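Local coordinates for beta-N-acetylhexosaminidase (PDB 3RCN), which probably hydrolyses terminal non-reducing N-acetyl-D-hexosamine residues from N-acetyl-beta-D-hexosaminides, as a member of glycoside hydrolase family 20, at residues A[7-12]-A[495-500]; A[14-19]-A[131-136]; A[22-27]-A[125-130]; A[53-58]-A[120-125]; A[65-70]-A[86-91]. All blocks are in the same frame, centred on the assembly; numbering follows the deposited sequence.

Interaction 1. Residues A[7-12]-A[495-500]; sequences FHQLIP and LTRLTG
H8 meets the arginine R497 twice: NE2 of its imidazole lies 3.9 Å from R497 NH1, with ring and guanidinium planes turned 72° apart, and its carbonyl oxygen H8 O sits 3.3 Å from R497 CD. The ring also meets that of F17, which ties this approach to the start of the first strand. At Q9 the side chain slides past R497 in the opposite direction, Q9 CG passing 4.1 Å from R497 CG. Its chain is extended beyond CG and takes the amide to the next helical turn, where Q9 NE2 lies 3.8 Å from G500 CA. The irregular lead-in to strand 16-26 of the N-terminal alpha/beta domain is thus laid against helix 491-508, which follows the last strand of the catalytic alpha/beta barrel, so the contact joins the two domains. L10 contributes its carbonyl: R497 NH1 gives L10 O a weak, bent hydrogen bond of 2.6 Å (124° at the hydrogen), the oxygen lying at the guanidinium edge. R497 has stronger partners in E480 and E493, which form salt bridges to NH2 and NE and would fix the rotation of the group; a bend at chi3 (-72°) places NE for the second of these. I11 then sets CG1 3.7 Å from R497 NH1 and reaches the helix backbone with CD1, 4.0 Å from L498 CA, while F494 and H502 of the same helix pack against its side chain.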
# COMPACT_ATOMS: atom_id res chain seq x y z
N PHE A 7 35.48 1.71 -2.78
CA PHE A 7 34.41 0.81 -2.39
C PHE A 7 33.13 1.50 -1.92
O PHE A 7 33.15 2.28 -0.97
CB PHE A 7 34.88 -0.18 -1.34
CG PHE A 7 33.85 -1.21 -0.98
CD1 PHE A 7 33.71 -2.36 -1.75
CD2 PHE A 7 33.01 -1.03 0.10
CE1 PHE A 7 32.75 -3.30 -1.44
CE2 PHE A 7 32.05 -1.97 0.42
CZ PHE A 7 31.92 -3.11 -0.35
N HIS A 8 32.03 1.18 -2.58
CA HIS A 8 30.71 1.65 -2.20
C HIS A 8 29.72 0.60 -2.63
O HIS A 8 30.00 -0.19 -3.54
CB HIS A 8 30.36 2.96 -2.90
CG HIS A 8 29.93 2.78 -4.32
ND1 HIS A 8 30.73 3.10 -5.39
CD2 HIS A 8 28.78 2.28 -4.84
CE1 HIS A 8 30.09 2.82 -6.51
NE2 HIS A 8 28.91 2.31 -6.20
N GLN A 9 28.61 0.52 -1.92
CA GLN A 9 27.48 -0.33 -2.32
C GLN A 9 26.25 0.29 -3.01
O GLN A 9 25.21 -0.36 -3.12
CB GLN A 9 27.17 -1.38 -1.28
CG GLN A 9 28.40 -2.26 -1.10
CD GLN A 9 28.21 -3.36 -0.08
OE1 GLN A 9 27.77 -3.12 1.05
NE2 GLN A 9 28.55 -4.57 -0.48
N LEU A 10 26.35 1.58 -3.35
CA LEU A 10 25.28 2.33 -4.04
C LEU A 10 24.76 1.73 -5.34
O LEU A 10 25.53 1.34 -6.21
CB LEU A 10 25.78 3.73 -4.35
CG LEU A 10 26.40 4.46 -3.16
CD1 LEU A 10 27.12 5.67 -3.65
CD2 LEU A 10 25.31 4.84 -2.16
N ILE A 11 23.43 1.66 -5.48
CA ILE A 11 22.84 1.40 -6.78
C ILE A 11 21.74 2.43 -7.02
O ILE A 11 20.91 2.67 -6.14
CB ILE A 11 22.17 0.01 -6.79
CG1 ILE A 11 23.22 -1.10 -6.79
CG2 ILE A 11 21.26 -0.15 -7.98
CD1 ILE A 11 22.62 -2.47 -6.62
N PRO A 12 21.68 3.00 -8.24
CA PRO A 12 22.65 2.89 -9.34
C PRO A 12 24.03 3.43 -8.94
O PRO A 12 24.11 4.40 -8.21
CB PRO A 12 22.08 3.82 -10.42
CG PRO A 12 20.68 4.14 -9.99
CD PRO A 12 20.65 4.01 -8.51
N LEU A 495 26.55 -7.78 -8.54
CA LEU A 495 25.90 -8.74 -7.64
C LEU A 495 26.25 -8.51 -6.19
O LEU A 495 25.39 -8.54 -5.31
CB LEU A 495 26.29 -10.17 -8.00
CG LEU A 495 25.39 -10.88 -8.99
CD1 LEU A 495 25.71 -12.36 -8.98
CD2 LEU A 495 23.94 -10.64 -8.60
N THR A 496 27.54 -8.29 -5.94
CA THR A 496 28.04 -8.08 -4.60
C THR A 496 27.42 -6.82 -3.98
O THR A 496 27.15 -6.78 -2.79
CB THR A 496 29.59 -8.00 -4.57
OG1 THR A 496 30.03 -6.73 -5.06
CG2 THR A 496 30.19 -9.11 -5.44
N ARG A 497 27.19 -5.80 -4.79
CA ARG A 497 26.47 -4.64 -4.27
C ARG A 497 24.98 -4.96 -4.04
O ARG A 497 24.39 -4.52 -3.04
CB ARG A 497 26.66 -3.43 -5.18
CG ARG A 497 28.07 -2.90 -5.13
CD ARG A 497 28.24 -1.66 -5.98
NE ARG A 497 28.21 -1.98 -7.40
CZ ARG A 497 27.45 -1.34 -8.29
NH1 ARG A 497 26.66 -0.35 -7.90
NH2 ARG A 497 27.49 -1.70 -9.58
N LEU A 498 24.39 -5.73 -4.95
CA LEU A 498 22.98 -6.08 -4.87
C LEU A 498 22.69 -6.87 -3.60
O LEU A 498 21.89 -6.46 -2.76
CB LEU A 498 22.56 -6.89 -6.10
CG LEU A 498 21.07 -7.25 -6.18
CD1 LEU A 498 20.25 -6.01 -6.46
CD2 LEU A 498 20.83 -8.29 -7.25
N THR A 499 23.39 -7.99 -3.47
CA THR A 499 23.22 -8.87 -2.32
C THR A 499 23.78 -8.24 -1.04
O THR A 499 23.18 -8.35 0.02
CB THR A 499 23.91 -10.21 -2.56
OG1 THR A 499 25.31 -9.99 -2.68
CG2 THR A 499 23.40 -10.83 -3.85
N GLY A 500 24.91 -7.55 -1.16
CA GLY A 500 25.56 -6.91 -0.03
C GLY A 500 24.74 -5.83 0.66
O GLY A 500 24.68 -5.79 1.88

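Interaction 2. Residues A[14-19]-A[131-136]; sequences PWSFSA and SVEDKP
D134 OD1 is gripped by two N-H groups: the backbone N of W15, at 3.1 Å from D134 OD1, and the indole NE1 of W483. W15 N comes from above the carboxylate plane, 65° out of it. The other oxygen, D134 OD2, makes a weak hydrogen bond with the Y80 hydroxyl and lies 3.4 Å from P14 CB. K135 lies over one face of the W15 indole, its bent aliphatic chain crossing it: K135 CD sits 3.6 Å from the centroid of the W15 five-membered ring, a CH-pi contact. Farther out, K135 NZ stands 4.2 Å from the centroid of the W15 six-membered ring, almost on its normal, in cation-pi geometry. W15 NE1 is hydrogen-bonded to the carbonyl of W483. An alanine at W15 would probably leave the K135 ammonium without its aromatic partner and the W483 carbonyl without that donor. Beyond the tryptophan the backbones pair antiparallel: S16 with E133 and S18 with S131 each exchange two hydrogen bonds, and F17 faces V132 between them as a non-hydrogen-bonded pair. The two methyls of V132 are shared out, CG1 lying 3.5 Å from P14 CB and CG2 3.8 Å from F17 CD2. Strand 125-134 also bonds to strand 80-84, whereas strand 16-26 is outermost within the chain; this is the antiparallel border of the mixed sheet in the N-terminal domain of this family 20 enzyme.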
# COMPACT_ATOMS: atom_id res chain seq x y z
N PRO A 14 27.17 5.65 -8.91
CA PRO A 14 27.42 7.03 -9.32
C PRO A 14 28.57 7.09 -10.32
O PRO A 14 29.31 6.12 -10.46
CB PRO A 14 27.86 7.73 -8.02
CG PRO A 14 27.66 6.72 -6.93
CD PRO A 14 27.68 5.38 -7.56
N TRP A 15 28.72 8.21 -11.02
CA TRP A 15 29.76 8.29 -12.04
C TRP A 15 31.17 8.35 -11.47
O TRP A 15 32.06 7.66 -11.96
CB TRP A 15 29.47 9.41 -13.04
CG TRP A 15 28.50 8.97 -14.09
CD1 TRP A 15 27.21 8.55 -13.88
CD2 TRP A 15 28.73 8.90 -15.50
NE1 TRP A 15 26.63 8.22 -15.09
CE2 TRP A 15 27.54 8.43 -16.09
CE3 TRP A 15 29.82 9.19 -16.32
CZ2 TRP A 15 27.41 8.24 -17.46
CZ3 TRP A 15 29.69 9.01 -17.69
CH2 TRP A 15 28.50 8.54 -18.24
N SER A 16 31.39 9.15 -10.43
CA SER A 16 32.66 9.11 -9.69
C SER A 16 32.47 9.08 -8.17
O SER A 16 31.61 9.76 -7.61
CB SER A 16 33.58 10.27 -10.09
OG SER A 16 33.10 11.51 -9.58
N PHE A 17 33.27 8.26 -7.50
CA PHE A 17 33.16 8.08 -6.05
C PHE A 17 34.52 7.97 -5.38
O PHE A 17 35.38 7.21 -5.83
CB PHE A 17 32.33 6.82 -5.76
CG PHE A 17 32.24 6.47 -4.29
CD1 PHE A 17 33.20 5.65 -3.70
CD2 PHE A 17 31.19 6.93 -3.52
CE1 PHE A 17 33.11 5.30 -2.34
CE2 PHE A 17 31.10 6.59 -2.16
CZ PHE A 17 32.07 5.78 -1.58
N SER A 18 34.72 8.73 -4.31
CA SER A 18 35.93 8.62 -3.49
C SER A 18 35.61 8.65 -2.00
O SER A 18 34.87 9.52 -1.53
CB SER A 18 36.92 9.74 -3.81
OG SER A 18 37.90 9.85 -2.79
N ALA A 19 36.17 7.72 -1.24
CA ALA A 19 35.94 7.71 0.20
C ALA A 19 37.01 8.49 0.94
O ALA A 19 38.20 8.37 0.65
CB ALA A 19 35.86 6.28 0.73
N SER A 131 33.23 11.85 -1.31
CA SER A 131 32.95 12.82 -2.35
C SER A 131 32.34 12.07 -3.51
O SER A 131 32.92 11.09 -4.00
CB SER A 131 34.24 13.51 -2.80
OG SER A 131 35.10 13.76 -1.71
N VAL A 132 31.15 12.50 -3.94
CA VAL A 132 30.49 11.89 -5.08
C VAL A 132 30.14 12.92 -6.15
O VAL A 132 29.67 14.01 -5.84
CB VAL A 132 29.19 11.17 -4.67
CG1 VAL A 132 28.61 10.40 -5.86
CG2 VAL A 132 29.44 10.25 -3.50
N GLU A 133 30.37 12.56 -7.41
CA GLU A 133 29.93 13.38 -8.53
C GLU A 133 29.12 12.53 -9.49
O GLU A 133 29.57 11.47 -9.93
CB GLU A 133 31.12 14.02 -9.25
CG GLU A 133 31.74 15.17 -8.47
CD GLU A 133 33.05 15.65 -9.07
OE1 GLU A 133 33.27 15.41 -10.28
OE2 GLU A 133 33.85 16.26 -8.32
N ASP A 134 27.91 12.99 -9.81
CA ASP A 134 26.93 12.13 -10.46
C ASP A 134 26.03 12.85 -11.46
O ASP A 134 25.61 13.98 -11.23
CB ASP A 134 26.07 11.48 -9.38
CG ASP A 134 25.65 10.08 -9.74
OD1 ASP A 134 25.95 9.64 -10.87
OD2 ASP A 134 25.01 9.41 -8.89
N LYS A 135 25.76 12.18 -12.58
CA LYS A 135 24.78 12.62 -13.57
C LYS A 135 24.11 11.40 -14.22
O LYS A 135 24.65 10.30 -14.16
CB LYS A 135 25.42 13.53 -14.62
CG LYS A 135 26.01 12.81 -15.82
CD LYS A 135 27.34 12.12 -15.51
CE LYS A 135 28.47 12.72 -16.34
NZ LYS A 135 28.12 12.81 -17.80
N PRO A 136 22.92 11.58 -14.80
CA PRO A 136 22.30 10.50 -15.57
C PRO A 136 22.94 10.28 -16.95
O PRO A 136 23.28 11.25 -17.63
CB PRO A 136 20.85 10.97 -15.74
CG PRO A 136 20.92 12.44 -15.69
CD PRO A 136 22.06 12.78 -14.74

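Interaction 3. Residues A[22-27]-A[125-130]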
# COMPACT_ATOMS: atom_id res chain seq x y z
N GLY A 22 36.81 8.22 7.98
CA GLY A 22 35.89 8.37 9.09
C GLY A 22 34.42 8.52 8.74
O GLY A 22 33.97 8.20 7.63
N GLU A 23 33.67 9.00 9.73
CA GLU A 23 32.22 9.11 9.69
C GLU A 23 31.81 10.43 10.33
O GLU A 23 32.29 10.79 11.40
CB GLU A 23 31.59 7.97 10.50
CG GLU A 23 31.95 6.56 10.04
CD GLU A 23 30.83 5.88 9.25
OE1 GLU A 23 29.66 6.32 9.37
OE2 GLU A 23 31.11 4.92 8.51
N LEU A 24 30.92 11.17 9.67
CA LEU A 24 30.31 12.34 10.28
C LEU A 24 29.04 11.89 10.97
O LEU A 24 28.22 11.19 10.36
CB LEU A 24 29.97 13.40 9.24
CG LEU A 24 29.14 14.57 9.76
CD1 LEU A 24 29.99 15.50 10.59
CD2 LEU A 24 28.53 15.32 8.61
N GLU A 25 28.89 12.26 12.24
CA GLU A 25 27.73 11.85 13.02
C GLU A 25 26.64 12.91 12.98
O GLU A 25 26.91 14.10 13.23
CB GLU A 25 28.11 11.58 14.47
CG GLU A 25 28.26 10.11 14.82
CD GLU A 25 29.70 9.74 15.14
OE1 GLU A 25 30.30 8.95 14.37
OE2 GLU A 25 30.23 10.24 16.16
N LEU A 26 25.42 12.48 12.69
CA LEU A 26 24.27 13.36 12.69
C LEU A 26 23.42 13.09 13.91
O LEU A 26 22.99 11.96 14.13
CB LEU A 26 23.42 13.13 11.45
CG LEU A 26 24.10 13.12 10.09
CD1 LEU A 26 23.06 12.79 9.05
CD2 LEU A 26 24.76 14.45 9.79
N ASP A 27 23.19 14.12 14.70
CA ASP A 27 22.35 14.03 15.88
C ASP A 27 20.94 14.53 15.58
O ASP A 27 20.63 14.90 14.45
CB ASP A 27 22.96 14.83 17.03
CG ASP A 27 23.39 16.21 16.60
OD1 ASP A 27 22.50 17.03 16.26
OD2 ASP A 27 24.61 16.48 16.58
N TRP A 125 23.40 8.76 13.91
CA TRP A 125 23.56 8.00 12.69
C TRP A 125 24.86 8.49 12.14
O TRP A 125 25.31 9.58 12.47
CB TRP A 125 22.46 8.29 11.69
CG TRP A 125 21.09 7.88 12.11
CD1 TRP A 125 20.53 8.06 13.33
CD2 TRP A 125 20.11 7.22 11.30
NE1 TRP A 125 19.24 7.56 13.33
CE2 TRP A 125 18.97 7.03 12.10
CE3 TRP A 125 20.09 6.77 9.98
CZ2 TRP A 125 17.81 6.41 11.62
CZ3 TRP A 125 18.95 6.16 9.50
CH2 TRP A 125 17.82 5.99 10.32
N SER A 126 25.48 7.70 11.29
CA SER A 126 26.72 8.13 10.70
C SER A 126 26.72 8.04 9.18
O SER A 126 26.28 7.05 8.60
CB SER A 126 27.87 7.35 11.30
OG SER A 126 28.01 7.70 12.65
N VAL A 127 27.22 9.11 8.56
CA VAL A 127 27.49 9.11 7.13
C VAL A 127 28.99 9.02 6.90
O VAL A 127 29.74 9.88 7.35
CB VAL A 127 26.99 10.40 6.47
CG1 VAL A 127 25.65 10.17 5.80
CG2 VAL A 127 26.89 11.52 7.50
N PRO A 128 29.44 7.96 6.22
CA PRO A 128 30.86 7.88 5.88
C PRO A 128 31.29 9.12 5.10
O PRO A 128 30.49 9.64 4.34
CB PRO A 128 30.95 6.62 5.00
CG PRO A 128 29.54 6.32 4.59
CD PRO A 128 28.68 6.82 5.70
N ARG A 129 32.52 9.59 5.29
CA ARG A 129 32.94 10.79 4.58
C ARG A 129 33.34 10.42 3.16
O ARG A 129 34.25 9.61 2.95
CB ARG A 129 34.07 11.50 5.32
CG ARG A 129 33.61 12.18 6.60
CD ARG A 129 34.64 13.17 7.13
NE ARG A 129 34.20 13.79 8.37
CZ ARG A 129 34.30 13.21 9.57
NH1 ARG A 129 34.80 11.98 9.68
NH2 ARG A 129 33.88 13.84 10.66
N VAL A 130 32.65 11.00 2.19
CA VAL A 130 32.88 10.71 0.78
C VAL A 130 32.71 11.94 -0.09
O VAL A 130 32.13 12.95 0.32
CB VAL A 130 31.90 9.65 0.23
CG1 VAL A 130 32.00 8.37 1.01
CG2 VAL A 130 30.48 10.18 0.27
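Strands 23-26 and 125-130 run antiparallel at 150°, with L24-V127 and L26-W125 as hydrogen-bonded pairs, E23-P128 and E25-S126 as non-hydrogen-bonded ones, and a further bond from R129 N to G22 O at the corner where the first strand changes direction. On the face bearing E25 and S126, the serine hydroxyl donates to the carboxylate: S126 OG lies 3.1 Å from E25 OE1, which accepts through its anti lone pair, away from its other oxygen. E23 and P128 share this face, though the position of the E23 carboxylate is doubtful. The other face, bearing L24, L26, W125 and V127, is largely apolar. There V127 CG2 lies between two leucines, 4.0 Å from L24 CB and 4.1 Å from L26 CG, with the L26 and V127 side chains crossing at about a right angle. W125 starts from the same face, but its ring leads away from strand 23-26 and packs with L26 and V127 against L109 of helix 95-109. R129 extends over the neighbouring backbone, NE being anti to CB (chi3 -179°), and lays one face of its guanidinium above the E23-L24 peptide, with L24 N over the centre 3.9 Å from the plane. R129 NH1 is weakly bonded to the carbonyl of T21. Paired in this way, the two strands form the antiparallel margin of a mixed sheet with a helix packed on the face bearing L26 and V127, the alpha/beta layering of the family 20 N-terminal domain.

Interaction 4. Residues A[53-58]-A[120-125]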
# COMPACT_ATOMS: atom_id res chain seq x y z
N THR A 53 14.08 8.84 11.14
CA THR A 53 14.80 9.16 12.37
C THR A 53 14.03 9.70 13.58
O THR A 53 14.57 9.72 14.68
CB THR A 53 15.87 10.23 12.11
OG1 THR A 53 15.22 11.48 11.85
CG2 THR A 53 16.76 9.83 10.94
N GLY A 54 12.78 10.11 13.41
CA GLY A 54 12.12 10.88 14.45
C GLY A 54 12.72 12.26 14.72
O GLY A 54 12.35 12.93 15.68
N TRP A 55 13.65 12.73 13.88
CA TRP A 55 14.21 14.07 14.09
C TRP A 55 13.32 15.22 13.58
O TRP A 55 12.49 15.03 12.70
CB TRP A 55 15.59 14.19 13.48
CG TRP A 55 16.57 13.22 14.01
CD1 TRP A 55 16.52 12.57 15.20
CD2 TRP A 55 17.76 12.78 13.36
NE1 TRP A 55 17.61 11.75 15.34
CE2 TRP A 55 18.39 11.86 14.21
CE3 TRP A 55 18.37 13.07 12.13
CZ2 TRP A 55 19.58 11.22 13.89
CZ3 TRP A 55 19.55 12.44 11.81
CH2 TRP A 55 20.15 11.53 12.68
N ASP A 56 13.51 16.41 14.15
CA ASP A 56 12.83 17.62 13.68
C ASP A 56 13.26 18.07 12.28
O ASP A 56 12.43 18.45 11.45
CB ASP A 56 13.05 18.77 14.67
CG ASP A 56 12.02 18.79 15.78
OD1 ASP A 56 11.85 19.86 16.40
OD2 ASP A 56 11.38 17.75 16.03
N LEU A 57 14.57 18.06 12.02
CA LEU A 57 15.12 18.49 10.73
C LEU A 57 14.60 19.87 10.32
O LEU A 57 14.16 20.07 9.20
CB LEU A 57 14.84 17.46 9.64
CG LEU A 57 15.69 16.20 9.83
CD1 LEU A 57 15.45 15.15 8.75
CD2 LEU A 57 17.17 16.60 9.91
N ALA A 58 14.68 20.81 11.25
CA ALA A 58 14.27 22.19 11.02
C ALA A 58 15.24 22.87 10.07
O ALA A 58 16.44 22.58 10.08
CB ALA A 58 14.20 22.96 12.34
N VAL A 120 15.66 2.06 14.57
CA VAL A 120 16.93 2.05 15.29
C VAL A 120 16.98 3.02 16.47
O VAL A 120 16.02 3.73 16.76
CB VAL A 120 18.11 2.30 14.33
CG1 VAL A 120 18.27 1.13 13.37
CG2 VAL A 120 17.92 3.61 13.57
N ALA A 121 18.13 3.03 17.15
CA ALA A 121 18.33 3.80 18.37
C ALA A 121 18.13 5.31 18.19
O ALA A 121 17.53 5.96 19.05
CB ALA A 121 19.72 3.53 18.94
N VAL A 122 18.62 5.85 17.08
CA VAL A 122 18.54 7.27 16.78
C VAL A 122 19.33 8.18 17.73
O VAL A 122 19.12 9.40 17.77
CB VAL A 122 17.03 7.69 16.71
CG1 VAL A 122 16.71 8.93 17.57
CG2 VAL A 122 16.61 7.88 15.26
N GLU A 123 20.31 7.61 18.42
CA GLU A 123 21.19 8.41 19.27
C GLU A 123 22.13 9.18 18.34
O GLU A 123 22.30 10.40 18.46
CB GLU A 123 21.99 7.54 20.24
CG GLU A 123 21.13 6.76 21.23
CD GLU A 123 20.15 7.64 22.00
OE1 GLU A 123 20.45 8.84 22.20
OE2 GLU A 123 19.08 7.13 22.39
N GLY A 124 22.70 8.45 17.40
CA GLY A 124 23.37 9.07 16.28
C GLY A 124 23.30 8.15 15.08
O GLY A 124 23.15 6.93 15.20
N TRP A 125 23.40 8.76 13.91
CA TRP A 125 23.56 8.00 12.69
C TRP A 125 24.86 8.49 12.14
O TRP A 125 25.31 9.58 12.47
CB TRP A 125 22.46 8.29 11.69
CG TRP A 125 21.09 7.88 12.11
CD1 TRP A 125 20.53 8.06 13.33
CD2 TRP A 125 20.11 7.22 11.30
NE1 TRP A 125 19.24 7.56 13.33
CE2 TRP A 125 18.97 7.03 12.10
CE3 TRP A 125 20.09 6.77 9.98
CZ2 TRP A 125 17.81 6.41 11.62
CZ3 TRP A 125 18.95 6.16 9.50
CH2 TRP A 125 17.82 5.99 10.32
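V122 reaches W55 from the loop that leads into strand 125-134. Its carbonyl oxygen V122 O lies in the plane of the W55 indole, at the ring edge, 3.7 Å from W55 NE1. The methyl V122 CG1 is equally near that nitrogen. Three residues on, the W125 indole takes both W55 and T53 on one face. W55 presents the edge of its six-membered ring there in a T-shaped stack: the centroids of that ring and of the W125 five-membered ring are 4.8 Å apart, with the planes at 69°. Beside it T53 CG2 stands over the W125 six-membered ring, 3.9 Å from the centroid, as a CH-pi contact. The T53 side chain is held through its hydroxyl: T53 OG1 accepts from W55 N at 2.9 Å, an ST turn, and also bonds to the carbonyl of L49. The turn folds the chain back and brings T53 CB over the centre of the W55 ring, 3.4 Å above its plane, so the threonine packs against both tryptophans, CB over W55 and CG2 over W125. D56 just beyond forms a salt bridge with R43 of the second subunit. The contact thus joins the C-terminal end of helix 39-53 to the loop between helix 95-109 and strand 125-134, with W55 also resting on A28 after strand 16-26 and W125 on A113 after helix 95-109.

Interaction 5. Residues A[65-70]-A[86-91]; sequences AGIRLL and DAVVIS
G66 O receives V88 N, and from there the two strands run parallel, within 15° of each other, with the hydrogen bonds alternating in direction: R68 N to V88 O, I90 N to R68 O, and L70 N to I90 O at 2.7 Å. R68 thus serves as donor and acceptor to the two residues flanking V89, the usual parallel pattern. Apolar contacts occupy both faces. On the one bearing I67, V88, L69 and I90, the side chains of L69 and I90 lie side by side and point the same way, L69 CD2 3.7 Å from I90 CD1, and I67 CG1 sits 4.3 Å from V88 CB. L45 of helix 39-53 touches I67 here, and L82 of strand 80-84 touches V88 and I90. On the opposite face the methyls of V89 are divided: CG1 lies 3.7 Å from L70 CD1, and CG2 is 3.9 Å from R68 CD. The charged end of R68 lies flat over A87, whose CB is 3.6 Å above the guanidinium plane and over its centre; the chain is extended as far as NE (chi3 -176°). R68 NE also makes a weak bond to A65 O in its own segment. R68 NH2 and D86 OD2 are 4.1 Å apart, beyond salt-bridge range. An alanine at R68 would probably uncover the A87 methyl and leave A65 O without this weak donor. The chemistry implies a pairing carried by backbone bonds and hydrocarbon packing, to which the opposite charges of R68 and the exposed D86 may at most add a little attraction.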
# COMPACT_ATOMS: atom_id res chain seq x y z
N ALA A 65 24.18 25.02 7.62
CA ALA A 65 23.35 23.90 8.07
C ALA A 65 24.05 22.55 8.01
O ALA A 65 25.05 22.39 7.32
CB ALA A 65 22.04 23.85 7.26
N GLY A 66 23.56 21.61 8.79
CA GLY A 66 24.11 20.27 8.81
C GLY A 66 24.03 19.59 7.47
O GLY A 66 25.01 19.01 6.99
N ILE A 67 22.84 19.64 6.87
CA ILE A 67 22.62 19.18 5.51
C ILE A 67 22.30 20.39 4.63
O ILE A 67 21.24 21.01 4.79
CB ILE A 67 21.43 18.21 5.46
CG1 ILE A 67 21.67 17.02 6.37
CG2 ILE A 67 21.15 17.74 4.04
CD1 ILE A 67 20.46 16.15 6.55
N ARG A 68 23.21 20.74 3.74
CA ARG A 68 23.05 21.89 2.83
C ARG A 68 22.78 21.43 1.40
O ARG A 68 23.53 20.61 0.86
CB ARG A 68 24.30 22.75 2.83
CG ARG A 68 24.81 23.05 4.20
CD ARG A 68 26.18 23.68 4.20
NE ARG A 68 26.62 23.84 5.59
CZ ARG A 68 27.88 23.92 5.98
NH1 ARG A 68 28.87 23.86 5.10
NH2 ARG A 68 28.14 24.04 7.28
N LEU A 69 21.72 21.97 0.80
CA LEU A 69 21.46 21.75 -0.63
C LEU A 69 21.75 23.05 -1.38
O LEU A 69 21.00 24.02 -1.27
CB LEU A 69 20.01 21.31 -0.84
CG LEU A 69 19.51 20.24 0.13
CD1 LEU A 69 18.04 19.96 -0.12
CD2 LEU A 69 20.35 18.97 0.03
N LEU A 70 22.83 23.05 -2.15
CA LEU A 70 23.32 24.27 -2.80
C LEU A 70 23.22 24.23 -4.32
O LEU A 70 23.57 23.24 -4.96
CB LEU A 70 24.77 24.53 -2.39
CG LEU A 70 24.94 24.63 -0.88
CD1 LEU A 70 26.40 24.62 -0.53
CD2 LEU A 70 24.25 25.88 -0.35
N ASP A 86 32.77 18.39 7.74
CA ASP A 86 32.10 18.89 8.94
C ASP A 86 30.56 18.98 8.74
O ASP A 86 29.79 19.05 9.71
CB ASP A 86 32.67 20.26 9.34
CG ASP A 86 32.33 21.36 8.32
OD1 ASP A 86 32.87 21.33 7.20
OD2 ASP A 86 31.53 22.27 8.66
N ALA A 87 30.11 19.02 7.48
CA ALA A 87 28.69 18.96 7.13
C ALA A 87 28.41 18.10 5.88
O ALA A 87 29.33 17.68 5.17
CB ALA A 87 28.11 20.36 6.95
N VAL A 88 27.13 17.83 5.63
CA VAL A 88 26.72 17.15 4.41
C VAL A 88 26.32 18.18 3.35
O VAL A 88 25.31 18.87 3.51
CB VAL A 88 25.53 16.23 4.68
CG1 VAL A 88 24.92 15.72 3.39
CG2 VAL A 88 25.98 15.08 5.58
N VAL A 89 27.10 18.29 2.28
CA VAL A 89 26.85 19.32 1.27
C VAL A 89 26.49 18.73 -0.09
O VAL A 89 27.31 18.06 -0.72
CB VAL A 89 28.06 20.25 1.12
CG1 VAL A 89 27.82 21.24 -0.01
CG2 VAL A 89 28.33 20.97 2.41
N ILE A 90 25.27 18.98 -0.54
CA ILE A 90 24.81 18.50 -1.84
C ILE A 90 24.65 19.66 -2.79
O ILE A 90 23.79 20.51 -2.58
CB ILE A 90 23.45 17.77 -1.72
CG1 ILE A 90 23.58 16.51 -0.87
CG2 ILE A 90 22.92 17.39 -3.09
CD1 ILE A 90 22.25 15.89 -0.53
N SER A 91 25.50 19.70 -3.81
CA SER A 91 25.42 20.70 -4.90
C SER A 91 24.66 20.14 -6.10
O SER A 91 24.90 19.00 -6.52
CB SER A 91 26.83 21.09 -5.38
OG SER A 91 27.67 21.50 -4.32

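Overall arrangement
Interactions 2 to 5 all belong to the N-terminal alpha/beta domain, while interaction 1 fastens its leading loop to helix 491-508 after the catalytic barrel. Interactions 2 and 3, centres 17 Å apart, are successive parts of one pairing between strands 16-26 and 125-134. Interaction 5 lies in the same mixed sheet, its centre about 12 Å from that of interaction 3, and meets it where L24 packs on A87 and V88. W125 is common to interactions 3 and 4, and interaction 4 ties the sheet's margin to the end of helix 39-53. Along the chain, interaction 1 encloses the rest, then 2, 3, 4 and 5 in turn, so strand 125-134 returns beside strand 16-26 to close the N-terminal domain.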